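Local coordinates for protein Myo-inositol 2-dehydrogenase (Lactobacillus plantarum WCFS1, PDB 3CEA) that probably catalyses the NAD-dependent oxidation of myo-inositol at its 2-hydroxyl, as a dehydrogenase with an NAD-binding Rossmann fold, at residues I125-Y138 and R293-F305. Numbering follows the deposited sequence.
Sequences IFQSGFMRRYDDSY and RFDTAFTDEVQDF. With NAD (nicotinamide-adenine-dinucleotide), chain E.
Arg293 grips Asp135 with both terminal nitrogens: NH1 reaches OD1 at 2.8 Å from above the carboxylate plane, and NH2 makes a weak bond to OD2 (3.3 Å). That same OD2 accepts from Tyr138 N (3.1 Å), so Asp135 caps helix 136-146 while holding the salt bridge, and a water links OD1 to Ala297 N. Next comes Phe294, whose ring has the edge of Tyr138 against its own rim, while CG of Arg132 and CE of selenomethionine Met131 lie over its face. The Arg132 guanidinium is set obliquely to this ring although their planes are only 9° apart, and its NH1 is salt-bridged to Asp190. One turn on, Ala297 CB nestles 3.5 Å from Met131 O. Phe298 takes Met131 CG over its face and turns an edge to the nicotinamide amide of NAD. Met131 is bent at chi2 (-67°), which carries its methyl past Phe298 to Phe294, CE lying 3.2 Å from NAD O7N; the coenzyme's carboxamide is thus bordered by both segments. Glu301 lays CB on the Tyr134 ring, 3.5 Å from the centroid, and its carboxylate lies against Met131 CB. Asp304 receives the Tyr134 hydroxyl on OD2 at 2.7 Å. Finally, the extended Gln127 slides past Phe305 in the opposite direction, its amide 85° from the ring plane with NE2 3.4 Å from Phe305 CB and OE1 bonded to Asn308. Helix 295-311 passes the carboxamide at Phe298 and reaches strand 126-127, an outermost strand of the parallel Rossmann sheet, at Phe305; helix 20-29 touches Glu301 and Val302, while strand 251-258 of the mixed sheet packs on Phe294 and Tyr138.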
ATOM      1  N   ILE A 125      -2.023 -44.564   0.680  1.00 46.71           N
ATOM      2  CA  ILE A 125      -1.904 -43.159   1.049  1.00 45.85           C
ATOM      3  C   ILE A 125      -3.287 -42.518   1.146  1.00 45.45           C
ATOM      4  O   ILE A 125      -4.124 -42.692   0.257  1.00 45.25           O
ATOM      5  CB  ILE A 125      -1.021 -42.371   0.031  1.00 45.74           C
ATOM      6  CG1 ILE A 125       0.312 -43.094  -0.236  1.00 44.93           C
ATOM      7  CG2 ILE A 125      -0.804 -40.921   0.484  1.00 45.20           C
ATOM      8  CD1 ILE A 125       1.199 -43.326   0.989  1.00 43.72           C
ATOM      9  N   PHE A 126      -3.524 -41.809   2.249  1.00 45.00           N
ATOM     10  CA  PHE A 126      -4.669 -40.912   2.356  1.00 44.59           C
ATOM     11  C   PHE A 126      -4.194 -39.482   2.585  1.00 44.67           C
ATOM     12  O   PHE A 126      -3.303 -39.240   3.399  1.00 44.48           O
ATOM     13  CB  PHE A 126      -5.634 -41.333   3.470  1.00 44.20           C
ATOM     14  CG  PHE A 126      -6.772 -40.365   3.673  1.00 43.39           C
ATOM     15  CD1 PHE A 126      -7.930 -40.459   2.908  1.00 43.26           C
ATOM     16  CD2 PHE A 126      -6.673 -39.338   4.610  1.00 42.71           C
ATOM     17  CE1 PHE A 126      -8.978 -39.555   3.082  1.00 41.85           C
ATOM     18  CE2 PHE A 126      -7.715 -38.430   4.788  1.00 42.15           C
ATOM     19  CZ  PHE A 126      -8.868 -38.541   4.022  1.00 41.55           C
ATOM     20  N   GLN A 127      -4.809 -38.540   1.876  1.00 44.86           N
ATOM     21  CA  GLN A 127      -4.432 -37.136   1.974  1.00 44.87           C
ATOM     22  C   GLN A 127      -5.647 -36.213   1.959  1.00 44.61           C
ATOM     23  O   GLN A 127      -6.526 -36.347   1.103  1.00 44.36           O
ATOM     24  CB  GLN A 127      -3.470 -36.777   0.840  1.00 45.07           C
ATOM     25  CG  GLN A 127      -2.756 -35.448   1.008  1.00 45.96           C
ATOM     26  CD  GLN A 127      -1.524 -35.337   0.138  1.00 47.75           C
ATOM     27  OE1 GLN A 127      -0.691 -36.246   0.096  1.00 48.71           O
ATOM     28  NE2 GLN A 127      -1.396 -34.214  -0.562  1.00 48.20           N
ATOM     29  N   SER A 128      -5.677 -35.288   2.921  1.00 44.62           N
ATOM     30  CA  SER A 128      -6.734 -34.281   3.019  0.50 44.79           C
ATOM     31  C   SER A 128      -6.438 -33.091   2.100  1.00 44.78           C
ATOM     32  O   SER A 128      -5.431 -33.085   1.384  1.00 44.82           O
ATOM     33  CB  SER A 128      -6.909 -33.822   4.471  0.50 44.79           C
ATOM     34  OG  SER A 128      -5.795 -33.064   4.915  0.50 45.59           O
ATOM     35  N   GLY A 129      -7.308 -32.081   2.121  1.00 44.65           N
ATOM     36  CA  GLY A 129      -7.156 -30.926   1.240  1.00 44.73           C
ATOM     37  C   GLY A 129      -6.930 -29.566   1.880  1.00 44.78           C
ATOM     38  O   GLY A 129      -7.525 -28.575   1.454  1.00 44.62           O
ATOM     39  N   PHE A 130      -6.069 -29.501   2.894  1.00 44.93           N
ATOM     40  CA  PHE A 130      -5.690 -28.207   3.471  1.00 45.10           C
ATOM     41  C   PHE A 130      -4.578 -27.570   2.641  1.00 44.92           C
ATOM     42  O   PHE A 130      -3.394 -27.646   2.996  1.00 45.32           O
ATOM     43  CB  PHE A 130      -5.280 -28.333   4.943  1.00 45.38           C
ATOM     44  CG  PHE A 130      -6.423 -28.637   5.875  1.00 46.84           C
ATOM     45  CD1 PHE A 130      -7.544 -27.808   5.928  1.00 47.01           C
ATOM     46  CD2 PHE A 130      -6.370 -29.743   6.721  1.00 47.85           C
ATOM     47  CE1 PHE A 130      -8.601 -28.087   6.797  1.00 48.01           C
ATOM     48  CE2 PHE A 130      -7.420 -30.028   7.597  1.00 47.79           C
ATOM     49  CZ  PHE A 130      -8.538 -29.198   7.634  1.00 46.93           C
HETATM   50  N   MSE A 131      -4.976 -26.946   1.534  1.00 44.23           N
HETATM   51  CA  MSE A 131      -4.038 -26.440   0.532  1.00 43.57           C
HETATM   52  C   MSE A 131      -3.226 -25.225   0.988  1.00 43.99           C
HETATM   53  O   MSE A 131      -2.113 -25.010   0.498  1.00 44.12           O
HETATM   54  CB  MSE A 131      -4.757 -26.141  -0.796  1.00 42.98           C
HETATM   55  CG  MSE A 131      -5.528 -24.822  -0.845  1.00 40.33           C
HETATM   56 SE   MSE A 131      -7.066 -24.790   0.346  0.75 35.18          SE
HETATM   57  CE  MSE A 131      -7.628 -22.984   0.032  1.00 38.70           C
ATOM     58  N   ARG A 132      -3.773 -24.446   1.922  1.00 43.97           N
ATOM     59  CA  ARG A 132      -3.125 -23.205   2.371  1.00 43.86           C
ATOM     60  C   ARG A 132      -1.734 -23.437   2.952  1.00 43.71           C
ATOM     61  O   ARG A 132      -0.892 -22.538   2.922  1.00 44.12           O
ATOM     62  CB  ARG A 132      -4.001 -22.441   3.368  1.00 43.91           C
ATOM     63  CG  ARG A 132      -5.312 -21.947   2.776  1.00 42.54           C
ATOM     64  CD  ARG A 132      -5.999 -20.962   3.695  1.00 43.37           C
ATOM     65  NE  ARG A 132      -7.384 -20.726   3.288  1.00 44.41           N
ATOM     66  CZ  ARG A 132      -8.275 -20.056   4.012  1.00 43.75           C
ATOM     67  NH1 ARG A 132      -7.936 -19.547   5.190  1.00 43.78           N
ATOM     68  NH2 ARG A 132      -9.512 -19.901   3.562  1.00 46.10           N
ATOM     69  N   ARG A 133      -1.499 -24.645   3.460  1.00 43.33           N
ATOM     70  CA  ARG A 133      -0.187 -25.038   3.978  1.00 43.25           C
ATOM     71  C   ARG A 133       0.875 -25.103   2.875  1.00 43.15           C
ATOM     72  O   ARG A 133       2.074 -25.005   3.148  1.00 43.38           O
ATOM     73  CB  ARG A 133      -0.269 -26.388   4.695  1.00 43.13           C
ATOM     74  CG  ARG A 133      -1.009 -26.359   6.023  1.00 43.44           C
ATOM     75  CD  ARG A 133      -0.411 -27.382   6.978  1.00 43.78           C
ATOM     76  NE  ARG A 133      -1.266 -27.650   8.133  1.00 42.86           N
ATOM     77  CZ  ARG A 133      -0.904 -28.392   9.178  1.00 44.81           C
ATOM     78  NH1 ARG A 133       0.305 -28.941   9.229  1.00 43.59           N
ATOM     79  NH2 ARG A 133      -1.753 -28.586  10.180  1.00 43.65           N
ATOM     80  N   TYR A 134       0.416 -25.270   1.635  1.00 43.08           N
ATOM     81  CA  TYR A 134       1.285 -25.332   0.459  1.00 42.81           C
ATOM     82  C   TYR A 134       1.525 -23.954  -0.161  1.00 42.80           C
ATOM     83  O   TYR A 134       2.501 -23.763  -0.894  1.00 42.98           O
ATOM     84  CB  TYR A 134       0.689 -26.272  -0.594  1.00 42.41           C
ATOM     85  CG  TYR A 134       0.651 -27.725  -0.174  1.00 42.29           C
ATOM     86  CD1 TYR A 134      -0.406 -28.226   0.590  1.00 42.06           C
ATOM     87  CD2 TYR A 134       1.672 -28.602  -0.540  1.00 41.64           C
ATOM     88  CE1 TYR A 134      -0.443 -29.561   0.979  1.00 42.16           C
ATOM     89  CE2 TYR A 134       1.645 -29.937  -0.157  1.00 40.97           C
ATOM     90  CZ  TYR A 134       0.586 -30.410   0.600  1.00 41.29           C
ATOM     91  OH  TYR A 134       0.555 -31.730   0.980  1.00 41.97           O
ATOM     92  N   ASP A 135       0.632 -23.005   0.129  1.00 42.62           N
ATOM     93  CA  ASP A 135       0.721 -21.645  -0.410  1.00 42.19           C
ATOM     94  C   ASP A 135       2.058 -20.993  -0.056  1.00 41.83           C
ATOM     95  O   ASP A 135       2.537 -21.118   1.073  1.00 41.69           O
ATOM     96  CB  ASP A 135      -0.442 -20.786   0.095  1.00 42.19           C
ATOM     97  CG  ASP A 135      -0.353 -19.348  -0.379  1.00 42.97           C
ATOM     98  OD1 ASP A 135      -0.670 -19.084  -1.558  1.00 44.17           O
ATOM     99  OD2 ASP A 135       0.042 -18.483   0.429  1.00 44.28           O
ATOM    100  N   ASP A 136       2.642 -20.303  -1.036  1.00 41.46           N
ATOM    101  CA  ASP A 136       3.971 -19.701  -0.917  1.00 41.31           C
ATOM    102  C   ASP A 136       4.069 -18.673   0.209  1.00 41.00           C
ATOM    103  O   ASP A 136       5.062 -18.641   0.936  1.00 40.76           O
ATOM    104  CB  ASP A 136       4.379 -19.060  -2.250  1.00 41.54           C
ATOM    105  CG  ASP A 136       5.868 -18.772  -2.330  1.00 42.02           C
ATOM    106  N   SER A 137       3.031 -17.848   0.345  1.00 40.92           N
ATOM    107  CA  SER A 137       2.993 -16.775   1.344  1.00 40.65           C
ATOM    108  C   SER A 137       2.823 -17.293   2.774  1.00 40.84           C
ATOM    109  O   SER A 137       3.540 -16.862   3.685  1.00 40.44           O
ATOM    110  CB  SER A 137       1.899 -15.755   1.007  1.00 40.32           C
ATOM    111  OG  SER A 137       2.217 -15.042  -0.174  1.00 37.84           O
ATOM    112  N   TYR A 138       1.878 -18.213   2.967  1.00 41.12           N
ATOM    113  CA  TYR A 138       1.680 -18.839   4.274  1.00 41.37           C
ATOM    114  C   TYR A 138       2.954 -19.537   4.748  1.00 41.24           C
ATOM    115  O   TYR A 138       3.334 -19.411   5.917  1.00 41.51           O
ATOM    116  CB  TYR A 138       0.489 -19.803   4.263  1.00 41.20           C
ATOM    117  CG  TYR A 138      -0.856 -19.106   4.267  1.00 41.73           C
ATOM    118  CD1 TYR A 138      -1.314 -18.445   5.406  1.00 41.67           C
ATOM    119  CD2 TYR A 138      -1.672 -19.110   3.135  1.00 42.04           C
ATOM    120  CE1 TYR A 138      -2.543 -17.803   5.419  1.00 41.25           C
ATOM    121  CE2 TYR A 138      -2.910 -18.468   3.138  1.00 41.61           C
ATOM    122  CZ  TYR A 138      -3.340 -17.818   4.285  1.00 42.30           C
ATOM    123  OH  TYR A 138      -4.561 -17.179   4.304  1.00 41.65           O
ATOM    124  N   ARG A 293      -6.997 -17.415  -6.134  1.00 43.11           N
ATOM    125  CA  ARG A 293      -6.058 -17.106  -5.058  1.00 42.47           C
ATOM    126  C   ARG A 293      -5.103 -18.268  -4.777  1.00 42.48           C
ATOM    127  O   ARG A 293      -3.898 -18.061  -4.599  1.00 42.16           O
ATOM    128  CB  ARG A 293      -6.831 -16.706  -3.789  1.00 42.21           C
ATOM    129  CG  ARG A 293      -6.024 -16.660  -2.485  1.00 41.60           C
ATOM    130  CD  ARG A 293      -4.936 -15.595  -2.491  1.00 40.13           C
ATOM    131  NE  ARG A 293      -4.155 -15.616  -1.257  1.00 41.09           N
ATOM    132  CZ  ARG A 293      -3.022 -16.297  -1.083  1.00 41.19           C
ATOM    133  NH1 ARG A 293      -2.509 -17.029  -2.067  1.00 40.12           N
ATOM    134  NH2 ARG A 293      -2.397 -16.239   0.086  1.00 38.89           N
ATOM    135  N   PHE A 294      -5.641 -19.484  -4.757  1.00 42.55           N
ATOM    136  CA  PHE A 294      -4.879 -20.651  -4.329  1.00 42.46           C
ATOM    137  C   PHE A 294      -4.555 -21.656  -5.435  1.00 42.94           C
ATOM    138  O   PHE A 294      -4.168 -22.797  -5.147  1.00 43.28           O
ATOM    139  CB  PHE A 294      -5.591 -21.331  -3.155  1.00 42.19           C
ATOM    140  CG  PHE A 294      -5.579 -20.517  -1.893  1.00 41.77           C
ATOM    141  CD1 PHE A 294      -4.386 -20.279  -1.215  1.00 41.38           C
ATOM    142  CD2 PHE A 294      -6.756 -19.983  -1.381  1.00 41.41           C
ATOM    143  CE1 PHE A 294      -4.363 -19.522  -0.045  1.00 41.21           C
ATOM    144  CE2 PHE A 294      -6.745 -19.232  -0.209  1.00 41.19           C
ATOM    145  CZ  PHE A 294      -5.543 -19.001   0.458  1.00 41.62           C
ATOM    146  N   ASP A 295      -4.689 -21.222  -6.690  1.00 43.02           N
ATOM    147  CA  ASP A 295      -4.435 -22.071  -7.861  1.00 42.81           C
ATOM    148  C   ASP A 295      -3.131 -22.874  -7.770  1.00 42.79           C
ATOM    149  O   ASP A 295      -3.137 -24.091  -7.965  1.00 42.95           O
ATOM    150  CB  ASP A 295      -4.457 -21.236  -9.144  1.00 42.79           C
ATOM    151  CG  ASP A 295      -4.360 -22.087 -10.398  1.00 44.15           C
ATOM    152  OD1 ASP A 295      -5.339 -22.799 -10.720  1.00 44.13           O
ATOM    153  OD2 ASP A 295      -3.302 -22.037 -11.064  1.00 45.00           O
ATOM    154  N   THR A 296      -2.023 -22.190  -7.475  1.00 42.70           N
ATOM    155  CA  THR A 296      -0.710 -22.838  -7.349  1.00 42.45           C
ATOM    156  C   THR A 296      -0.670 -23.834  -6.184  1.00 42.58           C
ATOM    157  O   THR A 296      -0.166 -24.950  -6.335  1.00 43.20           O
ATOM    158  CB  THR A 296       0.431 -21.803  -7.201  1.00 42.32           C
ATOM    159  OG1 THR A 296       0.307 -20.797  -8.212  1.00 41.80           O
ATOM    160  CG2 THR A 296       1.795 -22.473  -7.329  1.00 41.93           C
ATOM    161  N   ALA A 297      -1.210 -23.430  -5.031  1.00 42.27           N
ATOM    162  CA  ALA A 297      -1.283 -24.298  -3.852  1.00 41.81           C
ATOM    163  C   ALA A 297      -2.071 -25.579  -4.129  1.00 41.79           C
ATOM    164  O   ALA A 297      -1.680 -26.655  -3.680  1.00 41.62           O
ATOM    165  CB  ALA A 297      -1.879 -23.546  -2.667  1.00 41.78           C
ATOM    166  N   PHE A 298      -3.175 -25.451  -4.868  1.00 42.10           N
ATOM    167  CA  PHE A 298      -3.973 -26.601  -5.305  1.00 42.09           C
ATOM    168  C   PHE A 298      -3.169 -27.534  -6.201  1.00 42.45           C
ATOM    169  O   PHE A 298      -3.276 -28.755  -6.088  1.00 42.86           O
ATOM    170  CB  PHE A 298      -5.217 -26.144  -6.064  1.00 41.92           C
ATOM    171  CG  PHE A 298      -6.337 -25.664  -5.180  1.00 42.36           C
ATOM    172  CD1 PHE A 298      -6.848 -26.477  -4.170  1.00 40.44           C
ATOM    173  CD2 PHE A 298      -6.907 -24.411  -5.388  1.00 41.40           C
ATOM    174  CE1 PHE A 298      -7.894 -26.039  -3.363  1.00 41.47           C
ATOM    175  CE2 PHE A 298      -7.958 -23.962  -4.586  1.00 42.64           C
ATOM    176  CZ  PHE A 298      -8.452 -24.777  -3.572  1.00 42.45           C
ATOM    177  N   THR A 299      -2.379 -26.955  -7.102  1.00 42.57           N
ATOM    178  CA  THR A 299      -1.524 -27.731  -7.989  1.00 42.56           C
ATOM    179  C   THR A 299      -0.430 -28.423  -7.180  1.00 42.92           C
ATOM    180  O   THR A 299      -0.246 -29.635  -7.293  1.00 42.86           O
ATOM    181  CB  THR A 299      -0.922 -26.844  -9.102  1.00 42.44           C
ATOM    182  OG1 THR A 299      -1.982 -26.307  -9.900  1.00 42.98           O
ATOM    183  CG2 THR A 299       0.014 -27.640 -10.004  1.00 42.95           C
ATOM    184  N   ASP A 300       0.268 -27.653  -6.346  1.00 43.23           N
ATOM    185  CA  ASP A 300       1.382 -28.174  -5.557  1.00 43.86           C
ATOM    186  C   ASP A 300       0.987 -29.292  -4.582  1.00 44.14           C
ATOM    187  O   ASP A 300       1.756 -30.242  -4.387  1.00 44.51           O
ATOM    188  CB  ASP A 300       2.117 -27.035  -4.832  1.00 43.93           C
ATOM    189  CG  ASP A 300       2.922 -26.145  -5.787  1.00 44.97           C
ATOM    190  OD1 ASP A 300       3.105 -26.518  -6.968  1.00 45.35           O
ATOM    191  OD2 ASP A 300       3.381 -25.065  -5.351  1.00 44.05           O
ATOM    192  N   GLU A 301      -0.205 -29.190  -3.989  1.00 43.88           N
ATOM    193  CA  GLU A 301      -0.687 -30.214  -3.048  1.00 43.89           C
ATOM    194  C   GLU A 301      -1.040 -31.529  -3.737  1.00 44.41           C
ATOM    195  O   GLU A 301      -0.769 -32.606  -3.201  1.00 44.78           O
ATOM    196  CB  GLU A 301      -1.878 -29.715  -2.218  1.00 43.72           C
ATOM    197  CG  GLU A 301      -3.193 -29.603  -2.973  1.00 43.41           C
ATOM    198  CD  GLU A 301      -4.402 -29.540  -2.065  1.00 43.60           C
ATOM    199  OE1 GLU A 301      -4.268 -29.800  -0.849  1.00 43.07           O
ATOM    200  OE2 GLU A 301      -5.498 -29.236  -2.579  1.00 43.69           O
ATOM    201  N   VAL A 302      -1.652 -31.433  -4.918  1.00 44.57           N
ATOM    202  CA  VAL A 302      -2.023 -32.611  -5.698  1.00 44.63           C
ATOM    203  C   VAL A 302      -0.766 -33.298  -6.228  1.00 44.50           C
ATOM    204  O   VAL A 302      -0.683 -34.528  -6.239  1.00 44.69           O
ATOM    205  CB  VAL A 302      -3.019 -32.260  -6.835  1.00 44.74           C
ATOM    206  CG1 VAL A 302      -3.170 -33.416  -7.818  1.00 44.09           C
ATOM    207  CG2 VAL A 302      -4.374 -31.894  -6.248  1.00 45.42           C
ATOM    208  N   GLN A 303       0.212 -32.494  -6.643  1.00 44.24           N
ATOM    209  CA  GLN A 303       1.517 -33.005  -7.048  1.00 44.21           C
ATOM    210  C   GLN A 303       2.203 -33.724  -5.885  1.00 44.07           C
ATOM    211  O   GLN A 303       2.806 -34.780  -6.077  1.00 44.02           O
ATOM    212  CB  GLN A 303       2.407 -31.876  -7.579  1.00 44.30           C
ATOM    213  CG  GLN A 303       3.741 -32.347  -8.164  1.00 44.08           C
ATOM    214  CD  GLN A 303       3.572 -33.100  -9.471  1.00 44.67           C
ATOM    215  OE1 GLN A 303       3.182 -32.524 -10.488  1.00 45.24           O
ATOM    216  NE2 GLN A 303       3.868 -34.396  -9.450  1.00 44.31           N
ATOM    217  N   ASP A 304       2.099 -33.148  -4.688  1.00 44.03           N
ATOM    218  CA  ASP A 304       2.662 -33.753  -3.481  1.00 44.11           C
ATOM    219  C   ASP A 304       2.017 -35.109  -3.190  1.00 44.03           C
ATOM    220  O   ASP A 304       2.709 -36.062  -2.824  1.00 43.91           O
ATOM    221  CB  ASP A 304       2.516 -32.814  -2.278  1.00 44.13           C
ATOM    222  CG  ASP A 304       3.168 -33.367  -1.015  1.00 44.72           C
ATOM    223  OD1 ASP A 304       4.368 -33.724  -1.057  1.00 45.49           O
ATOM    224  OD2 ASP A 304       2.478 -33.435   0.025  1.00 44.14           O
ATOM    225  N   PHE A 305       0.697 -35.185  -3.367  1.00 43.71           N
ATOM    226  CA  PHE A 305      -0.049 -36.435  -3.211  1.00 43.74           C
ATOM    227  C   PHE A 305       0.418 -37.499  -4.202  1.00 43.85           C
ATOM    228  O   PHE A 305       0.645 -38.647  -3.823  1.00 43.90           O
ATOM    229  CB  PHE A 305      -1.558 -36.190  -3.362  1.00 43.71           C
ATOM    230  CG  PHE A 305      -2.374 -37.449  -3.491  1.00 42.92           C
ATOM    231  CD1 PHE A 305      -2.685 -38.211  -2.370  1.00 41.94           C
ATOM    232  CD2 PHE A 305      -2.836 -37.869  -4.736  1.00 43.58           C
ATOM    233  CE1 PHE A 305      -3.441 -39.375  -2.485  1.00 42.08           C
ATOM    234  CE2 PHE A 305      -3.593 -39.031  -4.863  1.00 42.28           C
ATOM    235  CZ  PHE A 305      -3.897 -39.786  -3.734  1.00 42.87           C
TER
HETATM  236  PA  NAD E 400     -19.992 -28.373  -6.150  1.00 47.24           P
HETATM  237  O1A NAD E 400     -19.659 -27.177  -6.957  1.00 46.59           O
HETATM  238  O2A NAD E 400     -21.418 -28.390  -5.755  1.00 47.10           O
HETATM  239  O5B NAD E 400     -19.588 -29.695  -6.976  1.00 50.10           O
HETATM  240  C5B NAD E 400     -19.993 -30.976  -6.537  1.00 53.34           C
HETATM  241  C4B NAD E 400     -19.791 -31.993  -7.658  1.00 54.76           C
HETATM  242  O4B NAD E 400     -19.902 -33.315  -7.160  1.00 55.87           O
HETATM  243  C3B NAD E 400     -20.826 -31.845  -8.761  1.00 55.00           C
HETATM  244  O3B NAD E 400     -20.147 -31.871  -9.992  1.00 54.65           O
HETATM  245  C2B NAD E 400     -21.722 -33.061  -8.623  1.00 56.34           C
HETATM  246  O2B NAD E 400     -22.166 -33.549  -9.869  1.00 57.36           O
HETATM  247  C1B NAD E 400     -20.828 -34.069  -7.920  1.00 55.99           C
HETATM  248  N9A NAD E 400     -21.605 -34.972  -7.049  1.00 56.19           N
HETATM  249  C8A NAD E 400     -22.498 -34.612  -6.069  1.00 56.40           C
HETATM  250  N7A NAD E 400     -22.992 -35.733  -5.496  1.00 56.27           N
HETATM  251  C5A NAD E 400     -22.430 -36.804  -6.100  1.00 56.29           C
HETATM  252  C6A NAD E 400     -22.585 -38.173  -5.906  1.00 55.56           C
HETATM  253  N6A NAD E 400     -23.219 -38.613  -4.824  1.00 55.25           N
HETATM  254  N1A NAD E 400     -21.862 -39.055  -6.690  1.00 56.21           N
HETATM  255  C2A NAD E 400     -20.994 -38.579  -7.660  1.00 55.83           C
HETATM  256  N3A NAD E 400     -20.846 -37.216  -7.848  1.00 55.08           N
HETATM  257  C4A NAD E 400     -21.553 -36.343  -7.080  1.00 56.11           C
HETATM  258  O3  NAD E 400     -19.063 -28.438  -4.835  1.00 49.83           O
HETATM  259  PN  NAD E 400     -17.558 -27.862  -4.825  1.00 48.70           P
HETATM  260  O1N NAD E 400     -16.886 -28.225  -6.096  1.00 46.84           O
HETATM  261  O2N NAD E 400     -17.634 -26.454  -4.388  1.00 49.70           O
HETATM  262  O5D NAD E 400     -16.842 -28.656  -3.625  1.00 49.86           O
HETATM  263  C5D NAD E 400     -16.905 -30.054  -3.471  1.00 48.86           C
HETATM  264  C4D NAD E 400     -16.098 -30.424  -2.230  1.00 48.59           C
HETATM  265  O4D NAD E 400     -14.885 -29.692  -2.203  1.00 48.80           O
HETATM  266  C3D NAD E 400     -16.853 -30.108  -0.948  1.00 48.69           C
HETATM  267  O3D NAD E 400     -16.818 -31.237  -0.106  1.00 48.31           O
HETATM  268  C2D NAD E 400     -16.095 -28.950  -0.329  1.00 48.39           C
HETATM  269  O2D NAD E 400     -16.019 -29.055   1.072  1.00 48.85           O
HETATM  270  C1D NAD E 400     -14.713 -29.028  -0.964  1.00 48.25           C
HETATM  271  N1N NAD E 400     -14.119 -27.690  -1.153  1.00 48.25           N
HETATM  272  C2N NAD E 400     -12.851 -27.457  -0.683  1.00 48.31           C
HETATM  273  C3N NAD E 400     -12.256 -26.201  -0.841  1.00 48.30           C
HETATM  274  C7N NAD E 400     -10.812 -25.981  -0.491  1.00 49.04           C
HETATM  275  O7N NAD E 400     -10.377 -24.665  -0.243  1.00 47.83           O
HETATM  276  N7N NAD E 400      -9.975 -27.021  -0.421  1.00 48.79           N
HETATM  277  C4N NAD E 400     -12.963 -25.184  -1.479  1.00 47.76           C
HETATM  278  C5N NAD E 400     -14.251 -25.428  -1.951  1.00 47.89           C
HETATM  279  C6N NAD E 400     -14.820 -26.690  -1.782  1.00 47.25           C
HETATM  280  O   HOH W   1      -7.497 -28.583  -1.188  1.00 36.05           O
HETATM  281  O   HOH W   2      -1.074 -20.561  -4.142  1.00 34.72           O
HETATM  282  O   HOH W   3      -3.887 -15.160   2.217  1.00 44.07           O